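Local coordinates for fibronectin type III domain-containing protein (Simiduia agarivorans, PDB 6P2K) that probably hydrolyses glycosidic bonds of polysaccharides, as a zinc-binding glycoside hydrolase of family 74 built from seven-bladed beta-propellers, at residues B[460-466]-B[478-484]. Residues are numbered along the deposited sequence; the frame is centred on the assembly and turned at random.
Sequences PTVVAQA and RLWAKRL. With PE3 (3,6,9,12,15,18,21,24,27,30,33,36,39-tridecaoxahentetracontane-1,41-diol), chain V.
Side chains replace backbone partners where strands 460-466 and 478-483 diverge: Gln465 (chi1 150°, chi2 65°) turns OE1 to within 3.1 Å of Arg478 N, accepting its hydrogen bond, and Trp480 (chi1 -64°, chi2 75°) sends NE1 to Ala466 O, a weak bond of 3.1 Å. Ala466 N still reaches Arg478 O at 3.2 Å. The extended strands run antiparallel at 158°, their axes approaching to 4.4 Å. Two pairs are hydrogen-bonded: Val462 N to Lys482 O (2.8 Å) with Lys482 N to Val462 O (2.9 Å), and Ala464 N to Trp480 O with Trp480 N to Ala464 O (both 2.9 Å); Thr461-Arg483, Val463-Ala481 and Gln465-Leu479 are non-hydrogen-bonded. Leu484 N closes the other end on Pro460 O (2.8 Å), and Leu484 CD2 packs on Val462 CG2 at 3.7 Å. Val463 and Leu479 face strand 511-516, while Lys482, on the opposite face, extends to a salt bridge with Glu424. Strands 447-456 and 493-496 flank this central hairpin of a four-stranded antiparallel sheet, a blade of one of the seven-bladed beta-propellers of a GH74 enzyme.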
loop_
_atom_site.group_PDB
_atom_site.type_symbol
_atom_site.label_atom_id
_atom_site.label_comp_id
_atom_site.label_asym_id
_atom_site.label_seq_id
_atom_site.Cartn_x
_atom_site.Cartn_y
_atom_site.Cartn_z
ATOM N N PRO B 460 19.302 -11.529 2.611
ATOM C CA PRO B 460 20.139 -12.187 1.602
ATOM C C PRO B 460 19.747 -11.735 0.205
ATOM O O PRO B 460 18.565 -11.605 -0.118
ATOM C CB PRO B 460 19.856 -13.678 1.820
ATOM C CG PRO B 460 18.527 -13.726 2.507
ATOM C CD PRO B 460 18.446 -12.479 3.340
ATOM N N THR B 461 20.757 -11.487 -0.625
ATOM C CA THR B 461 20.557 -10.817 -1.902
ATOM C C THR B 461 21.410 -11.487 -2.966
ATOM O O THR B 461 22.641 -11.517 -2.850
ATOM C CB THR B 461 20.911 -9.331 -1.792
ATOM O OG1 THR B 461 20.123 -8.732 -0.756
ATOM C CG2 THR B 461 20.652 -8.611 -3.109
ATOM N N VAL B 462 20.756 -12.017 -4.003
ATOM C CA VAL B 462 21.472 -12.567 -5.144
ATOM C C VAL B 462 22.185 -11.439 -5.875
ATOM O O VAL B 462 21.626 -10.355 -6.068
ATOM C CB VAL B 462 20.498 -13.294 -6.088
ATOM C CG1 VAL B 462 21.246 -14.281 -6.980
ATOM C CG2 VAL B 462 19.392 -13.981 -5.300
ATOM N N VAL B 463 23.430 -11.685 -6.277
ATOM C CA VAL B 463 24.162 -10.801 -7.176
ATOM C C VAL B 463 24.545 -11.604 -8.411
ATOM O O VAL B 463 24.852 -12.797 -8.313
ATOM C CB VAL B 463 25.414 -10.186 -6.513
ATOM C CG1 VAL B 463 25.016 -9.352 -5.314
ATOM C CG2 VAL B 463 26.412 -11.271 -6.106
ATOM N N ALA B 464 24.509 -10.957 -9.574
ATOM C CA ALA B 464 24.740 -11.674 -10.819
ATOM C C ALA B 464 25.362 -10.761 -11.864
ATOM O O ALA B 464 25.018 -9.580 -11.964
ATOM C CB ALA B 464 23.434 -12.266 -11.368
ATOM N N GLN B 465 26.293 -11.325 -12.626
ATOM C CA GLN B 465 26.666 -10.773 -13.919
ATOM C C GLN B 465 25.643 -11.268 -14.936
ATOM O O GLN B 465 25.516 -12.478 -15.150
ATOM C CB GLN B 465 28.085 -11.207 -14.286
ATOM C CG GLN B 465 28.373 -11.343 -15.777
ATOM C CD GLN B 465 28.285 -10.019 -16.514
ATOM O OE1 GLN B 465 28.565 -8.961 -15.949
ATOM N NE2 GLN B 465 27.899 -10.074 -17.785
ATOM N N ALA B 466 24.880 -10.349 -15.528
ATOM C CA ALA B 466 23.779 -10.730 -16.408
ATOM C C ALA B 466 23.672 -9.741 -17.555
ATOM O O ALA B 466 23.590 -8.532 -17.326
ATOM C CB ALA B 466 22.451 -10.792 -15.643
ATOM N N ARG B 478 27.273 -6.243 -16.463
ATOM C CA ARG B 478 26.192 -5.605 -15.721
ATOM C C ARG B 478 26.030 -6.321 -14.390
ATOM O O ARG B 478 25.995 -7.555 -14.349
ATOM C CB ARG B 478 24.858 -5.657 -16.474
ATOM C CG ARG B 478 24.831 -5.040 -17.849
ATOM C CD ARG B 478 23.439 -5.230 -18.433
ATOM N NE ARG B 478 23.292 -4.686 -19.778
ATOM C CZ ARG B 478 22.686 -3.535 -20.053
ATOM N NH1 ARG B 478 22.179 -2.798 -19.073
ATOM N NH2 ARG B 478 22.587 -3.120 -21.308
ATOM N N LEU B 479 25.908 -5.553 -13.312
ATOM C CA LEU B 479 25.712 -6.106 -11.979
ATOM C C LEU B 479 24.239 -5.979 -11.601
ATOM O O LEU B 479 23.710 -4.866 -11.513
ATOM C CB LEU B 479 26.599 -5.384 -10.964
ATOM C CG LEU B 479 26.533 -5.870 -9.518
ATOM C CD1 LEU B 479 27.166 -7.251 -9.385
ATOM C CD2 LEU B 479 27.215 -4.867 -8.608
ATOM N N TRP B 480 23.578 -7.117 -11.393
ATOM C CA TRP B 480 22.183 -7.156 -10.985
ATOM C C TRP B 480 22.066 -7.733 -9.579
ATOM O O TRP B 480 22.912 -8.518 -9.138
ATOM C CB TRP B 480 21.337 -7.987 -11.956
ATOM C CG TRP B 480 21.269 -7.418 -13.345
ATOM C CD1 TRP B 480 22.252 -7.446 -14.293
ATOM C CD2 TRP B 480 20.153 -6.744 -13.942
ATOM N NE1 TRP B 480 21.820 -6.825 -15.442
ATOM C CE2 TRP B 480 20.535 -6.387 -15.252
ATOM C CE3 TRP B 480 18.870 -6.405 -13.495
ATOM C CZ2 TRP B 480 19.680 -5.711 -16.120
ATOM C CZ3 TRP B 480 18.020 -5.732 -14.358
ATOM C CH2 TRP B 480 18.431 -5.389 -15.656
ATOM N N ALA B 481 21.002 -7.338 -8.881
ATOM C CA ALA B 481 20.785 -7.744 -7.498
ATOM C C ALA B 481 19.318 -8.075 -7.281
ATOM O O ALA B 481 18.440 -7.321 -7.714
ATOM C CB ALA B 481 21.222 -6.640 -6.530
ATOM N N LYS B 482 19.050 -9.196 -6.608
ATOM C CA LYS B 482 17.690 -9.590 -6.248
ATOM C C LYS B 482 17.634 -9.827 -4.746
ATOM O O LYS B 482 18.212 -10.798 -4.244
ATOM C CB LYS B 482 17.234 -10.841 -7.001
ATOM C CG LYS B 482 16.011 -11.505 -6.358
ATOM C CD LYS B 482 15.503 -12.692 -7.158
ATOM C CE LYS B 482 14.782 -12.237 -8.419
ATOM N NZ LYS B 482 14.228 -13.389 -9.195
ATOM N N ARG B 483 16.936 -8.948 -4.033
ATOM C CA ARG B 483 16.735 -9.141 -2.606
ATOM C C ARG B 483 15.750 -10.280 -2.378
ATOM O O ARG B 483 14.646 -10.281 -2.930
ATOM C CB ARG B 483 16.230 -7.852 -1.965
ATOM C CG ARG B 483 17.303 -6.788 -1.819
ATOM C CD ARG B 483 16.695 -5.418 -1.564
ATOM N NE ARG B 483 16.186 -4.811 -2.792
ATOM C CZ ARG B 483 15.925 -3.516 -2.931
ATOM N NH1 ARG B 483 16.134 -2.686 -1.915
ATOM N NH2 ARG B 483 15.463 -3.049 -4.087
ATOM N N LEU B 484 16.158 -11.261 -1.576
ATOM C CA LEU B 484 15.326 -12.432 -1.303
ATOM C C LEU B 484 14.417 -12.146 -0.107
ATOM O O LEU B 484 14.518 -12.749 0.964
ATOM C CB LEU B 484 16.199 -13.662 -1.079
ATOM C CG LEU B 484 17.058 -14.059 -2.284
ATOM C CD1 LEU B 484 18.057 -15.148 -1.908
ATOM C CD2 LEU B 484 16.179 -14.510 -3.445
HETATM O O43 PE3 V . 21.101 -12.658 5.774
HETATM C C42 PE3 V . 22.477 -12.997 5.591
HETATM C C41 PE3 V . 22.698 -13.528 4.173
HETATM O O40 PE3 V . 24.087 -13.858 4.050
HETATM C C39 PE3 V . 24.379 -14.386 2.750
HETATM C C38 PE3 V . 25.865 -14.713 2.682
HETATM O O37 PE3 V . 26.201 -15.685 3.690
#